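Local coordinates for protein ureidoglycolate hydrolase (Arabidopsis thaliana, PDB 4PXE) that hydrolyses (S)-ureidoglycolate to glyoxylate, ammonium and carbon dioxide with two manganese ions per subunit, acting as a homodimer in purine breakdown, at residues S35-R40 / I96-K101; N72-W77 / S128-L133; P85-G90 / S200-L205. One frame throughout, in Å; residues are numbered along the deposited sequence.

Contact 1 (S35-R40 / I96-K101)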
ATOM      1  N   SER A  35      14.339 -11.783  10.826  1.00 23.64           N
ATOM      2  CA  SER A  35      14.003 -12.969  11.609  1.00 20.74           C
ATOM      3  C   SER A  35      13.186 -12.513  12.813  1.00 22.30           C
ATOM      4  O   SER A  35      13.466 -11.460  13.380  1.00 23.88           O
ATOM      5  CB  SER A  35      15.290 -13.661  12.068  1.00 24.97           C
ATOM      6  OG  SER A  35      15.023 -14.792  12.878  1.00 32.22           O
ATOM      7  N   PRO A  36      12.175 -13.299  13.225  1.00 19.87           N
ATOM      8  CA  PRO A  36      11.838 -14.660  12.791  1.00 19.98           C
ATOM      9  C   PRO A  36      11.029 -14.762  11.496  1.00 18.07           C
ATOM     10  O   PRO A  36      10.758 -15.881  11.054  1.00 16.61           O
ATOM     11  CB  PRO A  36      11.008 -15.190  13.965  1.00 21.59           C
ATOM     12  CG  PRO A  36      10.334 -13.992  14.505  1.00 22.11           C
ATOM     13  CD  PRO A  36      11.332 -12.864  14.355  1.00 22.71           C
ATOM     14  N   SER A  37      10.667 -13.639  10.883  1.00 17.65           N
ATOM     15  CA  SER A  37       9.889 -13.697   9.647  1.00 14.90           C
ATOM     16  C   SER A  37      10.776 -13.969   8.445  1.00 15.87           C
ATOM     17  O   SER A  37      11.974 -13.708   8.468  1.00 17.81           O
ATOM     18  CB  SER A  37       9.105 -12.402   9.417  1.00 17.21           C
ATOM     19  OG  SER A  37       8.033 -12.279  10.332  1.00 20.58           O
ATOM     20  N   VAL A  38      10.169 -14.503   7.396  1.00 13.62           N
ATOM     21  CA  VAL A  38      10.848 -14.698   6.133  1.00 14.16           C
ATOM     22  C   VAL A  38      10.043 -14.022   5.038  1.00 13.47           C
ATOM     23  O   VAL A  38       8.821 -14.135   5.014  1.00 14.87           O
ATOM     24  CB  VAL A  38      10.999 -16.194   5.792  1.00 12.98           C
ATOM     25  CG1 VAL A  38      11.762 -16.372   4.484  1.00 16.21           C
ATOM     26  CG2 VAL A  38      11.709 -16.921   6.923  1.00 15.76           C
ATOM     27  N   THR A  39      10.727 -13.293   4.155  1.00 12.67           N
ATOM     28  CA  THR A  39      10.150 -12.852   2.886  1.00 12.51           C
ATOM     29  C   THR A  39      11.155 -13.221   1.816  1.00 13.75           C
ATOM     30  O   THR A  39      12.313 -12.825   1.901  1.00 14.63           O
ATOM     31  CB  THR A  39       9.956 -11.332   2.831  1.00 12.70           C
ATOM     32  OG1 THR A  39       9.036 -10.940   3.848  1.00 15.48           O
ATOM     33  CG2 THR A  39       9.401 -10.915   1.476  1.00 15.64           C
ATOM     34  N   ARG A  40      10.741 -14.004   0.828  1.00 12.62           N
ATOM     35  CA  ARG A  40      11.673 -14.363  -0.240  1.00 13.14           C
ATOM     36  C   ARG A  40      10.928 -14.547  -1.543  1.00 15.09           C
ATOM     37  O   ARG A  40      10.263 -15.558  -1.763  1.00 14.64           O
ATOM     38  CB  ARG A  40      12.487 -15.610   0.118  1.00 14.29           C
ATOM     39  CG  ARG A  40      13.515 -15.957  -0.948  1.00 14.55           C
ATOM     40  CD  ARG A  40      14.547 -16.945  -0.429  1.00 18.22           C
ATOM     41  NE  ARG A  40      13.940 -18.190   0.029  1.00 16.75           N
ATOM     42  CZ  ARG A  40      14.038 -18.665   1.270  1.00 15.78           C
ATOM     43  NH1 ARG A  40      14.712 -18.003   2.206  1.00 17.95           N
ATOM     44  NH2 ARG A  40      13.456 -19.815   1.577  1.00 16.07           N
ATOM     45  N   ILE A  96       6.078 -16.026   1.050  1.00 12.07           N
ATOM     46  CA  ILE A  96       5.302 -14.781   0.982  1.00 13.79           C
ATOM     47  C   ILE A  96       5.753 -13.793   2.067  1.00 13.15           C
ATOM     48  O   ILE A  96       6.434 -14.177   3.013  1.00 13.08           O
ATOM     49  CB  ILE A  96       3.770 -15.030   1.037  1.00 13.10           C
ATOM     50  CG1 ILE A  96       3.302 -15.404   2.445  1.00 13.98           C
ATOM     51  CG2 ILE A  96       3.360 -16.079   0.027  1.00 13.32           C
ATOM     52  CD1 ILE A  96       1.798 -15.570   2.536  1.00 14.85           C
ATOM     53  N   PRO A  97       5.408 -12.509   1.919  1.00 12.37           N
ATOM     54  CA  PRO A  97       5.867 -11.557   2.938  1.00 13.53           C
ATOM     55  C   PRO A  97       5.503 -11.933   4.380  1.00 13.34           C
ATOM     56  O   PRO A  97       4.348 -12.253   4.680  1.00 13.00           O
ATOM     57  CB  PRO A  97       5.172 -10.253   2.522  1.00 15.62           C
ATOM     58  CG  PRO A  97       5.075 -10.377   1.014  1.00 16.10           C
ATOM     59  CD  PRO A  97       4.776 -11.831   0.767  1.00 16.41           C
ATOM     60  N   TYR A  98       6.510 -11.896   5.249  1.00 13.07           N
ATOM     61  CA  TYR A  98       6.334 -12.118   6.689  1.00 12.67           C
ATOM     62  C   TYR A  98       5.722 -13.468   6.988  1.00 12.28           C
ATOM     63  O   TYR A  98       4.732 -13.587   7.723  1.00 13.04           O
ATOM     64  CB  TYR A  98       5.524 -10.981   7.331  1.00 15.27           C
ATOM     65  CG  TYR A  98       6.270  -9.671   7.316  1.00 18.30           C
ATOM     66  CD1 TYR A  98       7.159  -9.354   8.331  1.00 18.74           C
ATOM     67  CD2 TYR A  98       6.113  -8.771   6.270  1.00 21.40           C
ATOM     68  CE1 TYR A  98       7.860  -8.165   8.327  1.00 26.35           C
ATOM     69  CE2 TYR A  98       6.809  -7.567   6.256  1.00 25.28           C
ATOM     70  CZ  TYR A  98       7.686  -7.281   7.284  1.00 25.76           C
ATOM     71  OH  TYR A  98       8.385  -6.089   7.290  1.00 35.50           O
ATOM     72  N   SER A  99       6.338 -14.492   6.419  1.00 12.78           N
ATOM     73  CA  SER A  99       5.879 -15.858   6.625  1.00 12.77           C
ATOM     74  C   SER A  99       6.916 -16.670   7.409  1.00 12.33           C
ATOM     75  O   SER A  99       7.823 -16.100   8.027  1.00 13.07           O
ATOM     76  CB  SER A  99       5.526 -16.508   5.293  1.00 12.94           C
ATOM     77  OG  SER A  99       6.636 -16.537   4.408  1.00 13.69           O
ATOM     78  N   GLY A 100       6.772 -17.995   7.399  1.00 11.47           N
ATOM     79  CA  GLY A 100       7.604 -18.872   8.210  1.00 13.05           C
ATOM     80  C   GLY A 100       8.754 -19.501   7.440  1.00 12.48           C
ATOM     81  O   GLY A 100       8.977 -19.175   6.271  1.00 13.37           O
ATOM     82  N   LYS A 101       9.457 -20.427   8.098  1.00 11.82           N
ATOM     83  CA  LYS A 101      10.683 -21.036   7.583  1.00 12.15           C
ATOM     84  C   LYS A 101      10.485 -22.462   7.050  1.00 11.40           C
ATOM     85  O   LYS A 101      11.429 -23.070   6.548  1.00 12.42           O
ATOM     86  CB  LYS A 101      11.751 -21.120   8.691  1.00 17.41           C
ATOM     87  CG  LYS A 101      11.991 -19.847   9.494  1.00 19.40           C
ATOM     88  CD  LYS A 101      13.158 -20.018  10.486  1.00 23.95           C
ATOM     89  CE  LYS A 101      12.933 -21.109  11.523  1.00 24.21           C
ATOM     90  NZ  LYS A 101      13.990 -21.046  12.604  1.00 21.51           N
TER
HETATM   91  O   HOH W   1      14.426 -18.098  12.972  1.00 38.15           O
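The Tyr98 ring meets Ser37 at its edge: Ser37 OG lies near the ring plane, 3.7 Å from Tyr98 CD1, with Ser37 CB beside the same carbon. The same ring also stacks edge-to-face with His289 of the second subunit, which places this corner at the dimer contact. The motif is a G1 beta bulge, in which Tyr98, with a positive phi of 58°, and Ser99 both stand opposite Val38. Val38 and Ser99 form the antiparallel hydrogen-bonded pair: Val38 N donates to Ser99 O at 2.9 Å, and Ser99 N returns a nearly straight bond (169°) to Val38 O, also 2.9 Å. The extra residue is held separately, because Tyr98 N donates to Thr39 OG1 at 3.0 Å. Ser99 OG, between the backbone N and the carbonyl carbon (chi1 59°), donates to Ile96 O at 2.7 Å. That bond probably offsets the closeness of two acceptors, Ile96 O and Val38 O, 3.1 Å apart. The side chain of Ile96 packs on Glu138 and His402, two manganese ligands, which ties the corner to the metal site. Further along the chain, the Lys101 side chain crosses that of Val38 at about a right angle and sends NZ to a salt bridge with Asp25, while Lys101 CG rests 3.9 Å from Val38 CG2.

Contact 2 (N72-W77 / S128-L133); sequences NIFGKW and SLEIIL
Strands 73-77 and 129-133 run antiparallel, their axes 4.4 Å apart at closest approach and 164° between directions, as neighbours in the beta-sheet of the metal-binding M20 domain. Six backbone bonds join three hydrogen-bonded pairs, Ile73 with Leu133, Gly75 with Ile131 and Trp77 with Leu129; the shortest include Gly75 N to Ile131 O at 2.8 Å. One face carries Ile73, Leu133, Ile131, Trp77 and Leu129 and is covered by helices 45-60 and 105-120. There Ile73 CD1 lies alongside Leu133 CD2 at 3.8 Å, and Trp77 CE3 touches Leu129 CD1. The other face carries Phe74 and Ile132 beside the charged Lys76 and Glu130. Phe74 CD2 packs on Ile132 CG1 at 3.8 Å, and the ring plane stands 58° from the Glu130 carboxylate, whose OE2 is 3.6 Å from Phe74 CB. Glu130 OE1 is hydrogen-bonded to Tyr201 OH. The bend of the lysine chain (chi3 -78°) lays CE against that carboxylate, yet Lys76 NZ remains 4.5 Å from Glu130 OE1. One water closes this gap, accepting from Lys76 NZ and donating to Glu130 OE1, and a second links Lys76 NZ to Ser128 OG, which is also hydrogen-bonded to Gly79 N.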
ATOM      1  N   ASN A  72      13.165 -23.769 -12.847  1.00 16.90           N
ATOM      2  CA  ASN A  72      12.932 -25.017 -12.125  1.00 15.74           C
ATOM      3  C   ASN A  72      14.260 -25.751 -12.075  1.00 19.40           C
ATOM      4  O   ASN A  72      14.981 -25.820 -13.079  1.00 19.23           O
ATOM      5  CB  ASN A  72      11.872 -25.899 -12.795  1.00 15.40           C
ATOM      6  CG  ASN A  72      10.494 -25.260 -12.838  1.00 17.14           C
ATOM      7  OD1 ASN A  72       9.966 -24.780 -11.830  1.00 15.31           O
ATOM      8  ND2 ASN A  72       9.887 -25.280 -14.012  1.00 18.20           N
ATOM      9  N   ILE A  73      14.590 -26.290 -10.908  1.00 15.83           N
ATOM     10  CA  ILE A  73      15.884 -26.924 -10.682  1.00 16.06           C
ATOM     11  C   ILE A  73      15.680 -28.409 -10.417  1.00 17.42           C
ATOM     12  O   ILE A  73      14.791 -28.785  -9.657  1.00 17.46           O
ATOM     13  CB  ILE A  73      16.618 -26.236  -9.513  1.00 18.84           C
ATOM     14  CG1 ILE A  73      16.948 -24.789  -9.903  1.00 18.13           C
ATOM     15  CG2 ILE A  73      17.890 -26.975  -9.148  1.00 19.59           C
ATOM     16  CD1 ILE A  73      17.386 -23.892  -8.761  1.00 20.28           C
ATOM     17  N   PHE A  74      16.490 -29.253 -11.058  1.00 16.02           N
ATOM     18  CA  PHE A  74      16.314 -30.691 -11.001  1.00 17.24           C
ATOM     19  C   PHE A  74      17.610 -31.331 -10.523  1.00 18.75           C
ATOM     20  O   PHE A  74      18.686 -30.947 -10.974  1.00 19.75           O
ATOM     21  CB  PHE A  74      15.962 -31.242 -12.392  1.00 18.56           C
ATOM     22  CG  PHE A  74      14.697 -30.667 -12.980  1.00 17.82           C
ATOM     23  CD1 PHE A  74      14.715 -29.444 -13.638  1.00 19.30           C
ATOM     24  CD2 PHE A  74      13.496 -31.353 -12.885  1.00 20.10           C
ATOM     25  CE1 PHE A  74      13.554 -28.909 -14.183  1.00 18.71           C
ATOM     26  CE2 PHE A  74      12.325 -30.825 -13.431  1.00 19.09           C
ATOM     27  CZ  PHE A  74      12.359 -29.602 -14.079  1.00 18.81           C
ATOM     28  N   GLY A  75      17.506 -32.290  -9.606  1.00 16.05           N
ATOM     29  CA  GLY A  75      18.666 -33.013  -9.106  1.00 17.05           C
ATOM     30  C   GLY A  75      18.420 -34.505  -9.161  1.00 18.37           C
ATOM     31  O   GLY A  75      17.617 -35.038  -8.391  1.00 18.19           O
ATOM     32  N   LYS A  76      19.100 -35.193 -10.076  1.00 16.15           N
ATOM     33  CA  LYS A  76      18.825 -36.610 -10.308  1.00 17.69           C
ATOM     34  C   LYS A  76      19.889 -37.572  -9.767  1.00 18.91           C
ATOM     35  O   LYS A  76      21.089 -37.332  -9.893  1.00 19.12           O
ATOM     36  CB  LYS A  76      18.620 -36.884 -11.807  1.00 18.31           C
ATOM     37  CG  LYS A  76      18.368 -38.348 -12.133  1.00 21.61           C
ATOM     38  CD  LYS A  76      18.066 -38.592 -13.604  1.00 22.04           C
ATOM     39  CE  LYS A  76      16.638 -38.214 -13.957  1.00 22.85           C
ATOM     40  NZ  LYS A  76      16.276 -38.662 -15.355  1.00 24.17           N
ATOM     41  N   TRP A  77      19.413 -38.645  -9.147  1.00 18.53           N
ATOM     42  CA  TRP A  77      20.241 -39.794  -8.803  1.00 16.78           C
ATOM     43  C   TRP A  77      19.909 -40.865  -9.839  1.00 20.29           C
ATOM     44  O   TRP A  77      18.798 -41.399  -9.852  1.00 19.01           O
ATOM     45  CB  TRP A  77      19.903 -40.254  -7.378  1.00 19.37           C
ATOM     46  CG  TRP A  77      20.636 -41.462  -6.858  1.00 19.85           C
ATOM     47  CD1 TRP A  77      21.622 -42.172  -7.481  1.00 22.19           C
ATOM     48  CD2 TRP A  77      20.414 -42.106  -5.597  1.00 19.01           C
ATOM     49  NE1 TRP A  77      22.034 -43.215  -6.678  1.00 22.99           N
ATOM     50  CE2 TRP A  77      21.304 -43.197  -5.518  1.00 20.68           C
ATOM     51  CE3 TRP A  77      19.546 -41.864  -4.527  1.00 19.53           C
ATOM     52  CZ2 TRP A  77      21.352 -44.044  -4.410  1.00 21.36           C
ATOM     53  CZ3 TRP A  77      19.590 -42.703  -3.432  1.00 21.64           C
ATOM     54  CH2 TRP A  77      20.486 -43.784  -3.382  1.00 22.16           C
ATOM     55  N   SER A 128      15.411 -43.976 -11.637  1.00 21.45           N
ATOM     56  CA  SER A 128      16.122 -42.833 -11.088  1.00 18.76           C
ATOM     57  C   SER A 128      15.223 -42.097 -10.118  1.00 18.13           C
ATOM     58  O   SER A 128      13.995 -42.190 -10.201  1.00 18.63           O
ATOM     59  CB  SER A 128      16.545 -41.877 -12.202  1.00 19.70           C
ATOM     60  OG  SER A 128      17.431 -42.536 -13.098  1.00 22.22           O
ATOM     61  N   LEU A 129      15.845 -41.382  -9.192  1.00 16.81           N
ATOM     62  CA  LEU A 129      15.117 -40.465  -8.328  1.00 16.32           C
ATOM     63  C   LEU A 129      15.494 -39.047  -8.712  1.00 18.37           C
ATOM     64  O   LEU A 129      16.663 -38.759  -8.965  1.00 19.89           O
ATOM     65  CB  LEU A 129      15.458 -40.735  -6.859  1.00 19.18           C
ATOM     66  CG  LEU A 129      15.270 -42.169  -6.359  1.00 17.48           C
ATOM     67  CD1 LEU A 129      15.639 -42.243  -4.887  1.00 23.33           C
ATOM     68  CD2 LEU A 129      13.845 -42.652  -6.588  1.00 19.29           C
ATOM     69  N   GLU A 130      14.511 -38.148  -8.751  1.00 16.80           N
ATOM     70  CA  GLU A 130      14.808 -36.767  -9.115  1.00 17.04           C
ATOM     71  C   GLU A 130      14.110 -35.770  -8.201  1.00 15.20           C
ATOM     72  O   GLU A 130      12.893 -35.840  -8.015  1.00 16.86           O
ATOM     73  CB  GLU A 130      14.466 -36.501 -10.584  1.00 20.25           C
ATOM     74  CG  GLU A 130      14.979 -35.163 -11.103  1.00 17.81           C
ATOM     75  CD  GLU A 130      15.003 -35.089 -12.627  1.00 20.11           C
ATOM     76  OE1 GLU A 130      13.982 -35.419 -13.262  1.00 22.46           O
ATOM     77  OE2 GLU A 130      16.055 -34.709 -13.184  1.00 22.96           O
ATOM     78  N   ILE A 131      14.899 -34.859  -7.639  1.00 15.76           N
ATOM     79  CA  ILE A 131      14.391 -33.805  -6.782  1.00 15.12           C
ATOM     80  C   ILE A 131      14.125 -32.567  -7.620  1.00 16.01           C
ATOM     81  O   ILE A 131      14.972 -32.146  -8.414  1.00 17.73           O
ATOM     82  CB  ILE A 131      15.399 -33.440  -5.688  1.00 16.26           C
ATOM     83  CG1 ILE A 131      15.737 -34.667  -4.845  1.00 18.48           C
ATOM     84  CG2 ILE A 131      14.838 -32.314  -4.809  1.00 17.22           C
ATOM     85  CD1 ILE A 131      16.704 -34.366  -3.734  1.00 20.02           C
ATOM     86  N   ILE A 132      12.949 -31.978  -7.437  1.00 14.92           N
ATOM     87  CA  ILE A 132      12.583 -30.761  -8.144  1.00 15.01           C
ATOM     88  C   ILE A 132      12.452 -29.607  -7.164  1.00 15.30           C
ATOM     89  O   ILE A 132      11.678 -29.677  -6.203  1.00 15.50           O
ATOM     90  CB  ILE A 132      11.244 -30.909  -8.898  1.00 15.76           C
ATOM     91  CG1 ILE A 132      11.276 -32.104  -9.855  1.00 16.58           C
ATOM     92  CG2 ILE A 132      10.932 -29.631  -9.659  1.00 16.11           C
ATOM     93  CD1 ILE A 132       9.942 -32.396 -10.501  1.00 18.26           C
ATOM     94  N   LEU A 133      13.224 -28.555  -7.394  1.00 15.08           N
ATOM     95  CA  LEU A 133      12.974 -27.279  -6.740  1.00 14.30           C
ATOM     96  C   LEU A 133      12.168 -26.456  -7.722  1.00 15.00           C
ATOM     97  O   LEU A 133      12.702 -25.972  -8.718  1.00 15.88           O
ATOM     98  CB  LEU A 133      14.285 -26.579  -6.377  1.00 15.75           C
ATOM     99  CG  LEU A 133      14.180 -25.106  -5.965  1.00 16.61           C
ATOM    100  CD1 LEU A 133      13.139 -24.900  -4.860  1.00 17.56           C
ATOM    101  CD2 LEU A 133      15.540 -24.579  -5.521  1.00 20.00           C
TER
HETATM  102  O   HOH W   2      13.849 -37.094 -15.395  1.00 24.30           O
HETATM  103  O   HOH W   3      17.231 -41.417 -15.470  1.00 24.83           O

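Contact 3 (P85-G90 / S200-L205)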
ATOM      1  N   PRO A  85      10.815 -43.862 -16.767  1.00 25.93           N
ATOM      2  CA  PRO A  85      10.333 -42.648 -16.099  1.00 26.24           C
ATOM      3  C   PRO A  85      10.748 -42.660 -14.625  1.00 22.66           C
ATOM      4  O   PRO A  85      10.566 -43.670 -13.938  1.00 22.68           O
ATOM      5  CB  PRO A  85       8.814 -42.760 -16.238  1.00 24.69           C
ATOM      6  CG  PRO A  85       8.626 -43.540 -17.525  1.00 29.01           C
ATOM      7  CD  PRO A  85       9.756 -44.529 -17.550  1.00 27.93           C
ATOM      8  N   ALA A  86      11.316 -41.548 -14.164  1.00 22.27           N
ATOM      9  CA  ALA A  86      11.883 -41.462 -12.818  1.00 22.71           C
ATOM     10  C   ALA A  86      10.810 -41.239 -11.762  1.00 20.83           C
ATOM     11  O   ALA A  86       9.678 -40.889 -12.073  1.00 19.68           O
ATOM     12  CB  ALA A  86      12.906 -40.342 -12.755  1.00 21.65           C
ATOM     13  N   VAL A  87      11.177 -41.472 -10.506  1.00 19.38           N
ATOM     14  CA  VAL A  87      10.331 -41.076  -9.381  1.00 18.05           C
ATOM     15  C   VAL A  87      10.779 -39.694  -8.941  1.00 17.47           C
ATOM     16  O   VAL A  87      11.948 -39.496  -8.612  1.00 18.80           O
ATOM     17  CB  VAL A  87      10.461 -42.049  -8.197  1.00 18.30           C
ATOM     18  CG1 VAL A  87       9.421 -41.732  -7.127  1.00 20.53           C
ATOM     19  CG2 VAL A  87      10.320 -43.492  -8.683  1.00 21.82           C
ATOM     20  N   ALA A  88       9.846 -38.740  -8.954  1.00 16.04           N
ATOM     21  CA  ALA A  88      10.166 -37.348  -8.658  1.00 15.57           C
ATOM     22  C   ALA A  88       9.625 -36.915  -7.301  1.00 16.03           C
ATOM     23  O   ALA A  88       8.614 -37.430  -6.828  1.00 15.76           O
ATOM     24  CB  ALA A  88       9.625 -36.426  -9.760  1.00 16.47           C
ATOM     25  N   THR A  89      10.309 -35.958  -6.687  1.00 15.42           N
ATOM     26  CA  THR A  89       9.821 -35.364  -5.449  1.00 15.17           C
ATOM     27  C   THR A  89      10.328 -33.943  -5.367  1.00 15.25           C
ATOM     28  O   THR A  89      11.395 -33.634  -5.885  1.00 17.34           O
ATOM     29  CB  THR A  89      10.281 -36.154  -4.198  1.00 15.06           C
ATOM     30  OG1 THR A  89       9.667 -35.603  -3.017  1.00 15.33           O
ATOM     31  CG2 THR A  89      11.805 -36.106  -4.045  1.00 16.07           C
ATOM     32  N   GLY A  90       9.579 -33.063  -4.711  1.00 14.80           N
ATOM     33  CA  GLY A  90      10.080 -31.718  -4.538  1.00 17.38           C
ATOM     34  C   GLY A  90       9.047 -30.739  -4.039  1.00 13.39           C
ATOM     35  O   GLY A  90       7.912 -31.110  -3.754  1.00 13.81           O
ATOM     36  N   SER A 200       6.134 -38.662 -18.062  1.00 29.48           N
ATOM     37  CA  SER A 200       7.597 -38.612 -18.053  1.00 29.75           C
ATOM     38  C   SER A 200       8.158 -38.915 -16.662  1.00 27.85           C
ATOM     39  O   SER A 200       9.345 -39.207 -16.511  1.00 28.95           O
ATOM     40  CB  SER A 200       8.114 -37.272 -18.567  1.00 36.00           C
ATOM     41  OG  SER A 200       7.603 -36.213 -17.791  1.00 33.40           O
ATOM     42  N   TYR A 201       7.296 -38.845 -15.651  1.00 25.28           N
ATOM     43  CA  TYR A 201       7.644 -39.336 -14.321  1.00 21.58           C
ATOM     44  C   TYR A 201       6.727 -40.494 -13.948  1.00 21.17           C
ATOM     45  O   TYR A 201       5.532 -40.461 -14.239  1.00 22.60           O
ATOM     46  CB  TYR A 201       7.491 -38.228 -13.277  1.00 19.26           C
ATOM     47  CG  TYR A 201       8.578 -37.185 -13.296  1.00 20.09           C
ATOM     48  CD1 TYR A 201       9.915 -37.546 -13.254  1.00 19.61           C
ATOM     49  CD2 TYR A 201       8.263 -35.830 -13.347  1.00 18.46           C
ATOM     50  CE1 TYR A 201      10.922 -36.592 -13.265  1.00 20.18           C
ATOM     51  CE2 TYR A 201       9.264 -34.858 -13.361  1.00 18.39           C
ATOM     52  CZ  TYR A 201      10.590 -35.246 -13.318  1.00 20.25           C
ATOM     53  OH  TYR A 201      11.584 -34.285 -13.325  1.00 22.24           O
ATOM     54  N   PHE A 202       7.286 -41.512 -13.295  1.00 19.71           N
ATOM     55  CA  PHE A 202       6.514 -42.641 -12.778  1.00 20.21           C
ATOM     56  C   PHE A 202       5.533 -42.201 -11.690  1.00 19.36           C
ATOM     57  O   PHE A 202       4.388 -42.643 -11.655  1.00 20.74           O
ATOM     58  CB  PHE A 202       7.479 -43.711 -12.240  1.00 21.42           C
ATOM     59  CG  PHE A 202       6.810 -44.984 -11.786  1.00 23.79           C
ATOM     60  CD1 PHE A 202       6.180 -45.821 -12.699  1.00 25.28           C
ATOM     61  CD2 PHE A 202       6.863 -45.372 -10.457  1.00 23.75           C
ATOM     62  CE1 PHE A 202       5.588 -47.003 -12.282  1.00 26.18           C
ATOM     63  CE2 PHE A 202       6.274 -46.558 -10.035  1.00 25.88           C
ATOM     64  CZ  PHE A 202       5.636 -47.375 -10.955  1.00 25.26           C
ATOM     65  N   ALA A 203       5.995 -41.313 -10.805  1.00 19.72           N
ATOM     66  CA  ALA A 203       5.150 -40.730  -9.770  1.00 19.89           C
ATOM     67  C   ALA A 203       5.824 -39.457  -9.305  1.00 17.47           C
ATOM     68  O   ALA A 203       7.021 -39.269  -9.536  1.00 17.52           O
ATOM     69  CB  ALA A 203       4.984 -41.687  -8.601  1.00 20.08           C
ATOM     70  N   PHE A 204       5.040 -38.587  -8.668  1.00 17.40           N
ATOM     71  CA  PHE A 204       5.548 -37.380  -8.012  1.00 16.16           C
ATOM     72  C   PHE A 204       5.066 -37.324  -6.563  1.00 13.99           C
ATOM     73  O   PHE A 204       3.873 -37.441  -6.298  1.00 16.55           O
ATOM     74  CB  PHE A 204       5.097 -36.101  -8.738  1.00 16.85           C
ATOM     75  CG  PHE A 204       5.483 -34.854  -7.999  1.00 14.23           C
ATOM     76  CD1 PHE A 204       6.769 -34.357  -8.101  1.00 15.89           C
ATOM     77  CD2 PHE A 204       4.584 -34.213  -7.160  1.00 15.96           C
ATOM     78  CE1 PHE A 204       7.154 -33.234  -7.389  1.00 13.88           C
ATOM     79  CE2 PHE A 204       4.964 -33.094  -6.449  1.00 14.82           C
ATOM     80  CZ  PHE A 204       6.249 -32.609  -6.565  1.00 13.74           C
ATOM     81  N   LEU A 205       5.997 -37.121  -5.631  1.00 15.85           N
ATOM     82  CA  LEU A 205       5.674 -37.034  -4.205  1.00 15.75           C
ATOM     83  C   LEU A 205       6.095 -35.687  -3.651  1.00 14.42           C
ATOM     84  O   LEU A 205       7.172 -35.206  -3.977  1.00 16.05           O
ATOM     85  CB  LEU A 205       6.460 -38.093  -3.429  1.00 18.49           C
ATOM     86  CG  LEU A 205       6.546 -39.492  -4.017  1.00 20.01           C
ATOM     87  CD1 LEU A 205       7.406 -40.355  -3.103  1.00 20.45           C
ATOM     88  CD2 LEU A 205       5.162 -40.083  -4.175  1.00 24.22           C
TER
HETATM   89  O   HOH W   4      11.848 -39.244 -15.788  1.00 24.93           O
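Tyr201 reaches across to Ala86 and Ala88, and its side chain can be followed atom by atom. Tyr201 CB lies 3.6 Å from Ala86 O, and CG turns beside the backbone N, anti to the carbonyl carbon (chi1 -75°). Tyr201 CD1 is also 3.6 Å from Ala86 O, which sits at the ring edge near its plane. The methyl of Ala88 then covers one face: its CB is 3.5 Å from the ring centroid and 6° off the normal, a CH-pi contact over the centre. At the tip, OH leaves the pair of strands and is hydrogen-bonded to Glu130 OE1 on strand 129-133. A phenylalanine here lacks the hydroxyl, and Glu130 would probably lose that bond, leaving its carboxylate less firmly fixed. In the backbone of this M20 catalytic domain, Ala88 with Phe204 and Thr89 with Leu205 are parallel beta pairs; Ala88 N donates to Ala203 O, and Leu205 N to Ala88 O at 2.9 Å. At the corner before them, Phe202 N donates to Ala86 O at 2.8 Å. On the same face as Ala88, the Phe204 ring reaches onward from Ala88 CB to Gly90, where Phe204 CZ is 3.6 Å from Gly90 O. Backbone angles at Gly90 would jam any CB against the preceding carbonyl. Thr89 OG1 donates to Leu205 O at 2.7 Å, from 48° above the carbonyl plane, and Gly90 N adds a weak bond to Leu205 O at 3.3 Å. Both strands lead on to manganese ligands, His92 and His208. The chemistry therefore implies a Leu205 carbonyl held by one short hydroxyl bond and one weak amide bond, whereas buried Gly90 O has no polar partner in the model and meets carbon atoms of Phe204.

How the contacts relate
Along the chain the segments come in the order 35-40, 72-77, 85-90, 96-101, 128-133, 200-205, so all three contacts interleave. Contacts 2 and 3 are neighbours, their centres about 9 Å apart: strand 129-133 lies between 73-77 and 86-91, and 86-91 between 129-133 and 201-209. Ile132 N to Thr89 O, 2.8 Å, is a probable hydrogen bond between them. Contact 1 stands apart, its centre about 25 Å from contact 2 and about 29 Å from contact 3, where strand 38-40 meets the loop after strand 95-96. The chain leaving strand 86-91 passes through the manganese ligand His92 to segment 96-101, joining the sheet to the metal site and to a surface touched by the second subunit.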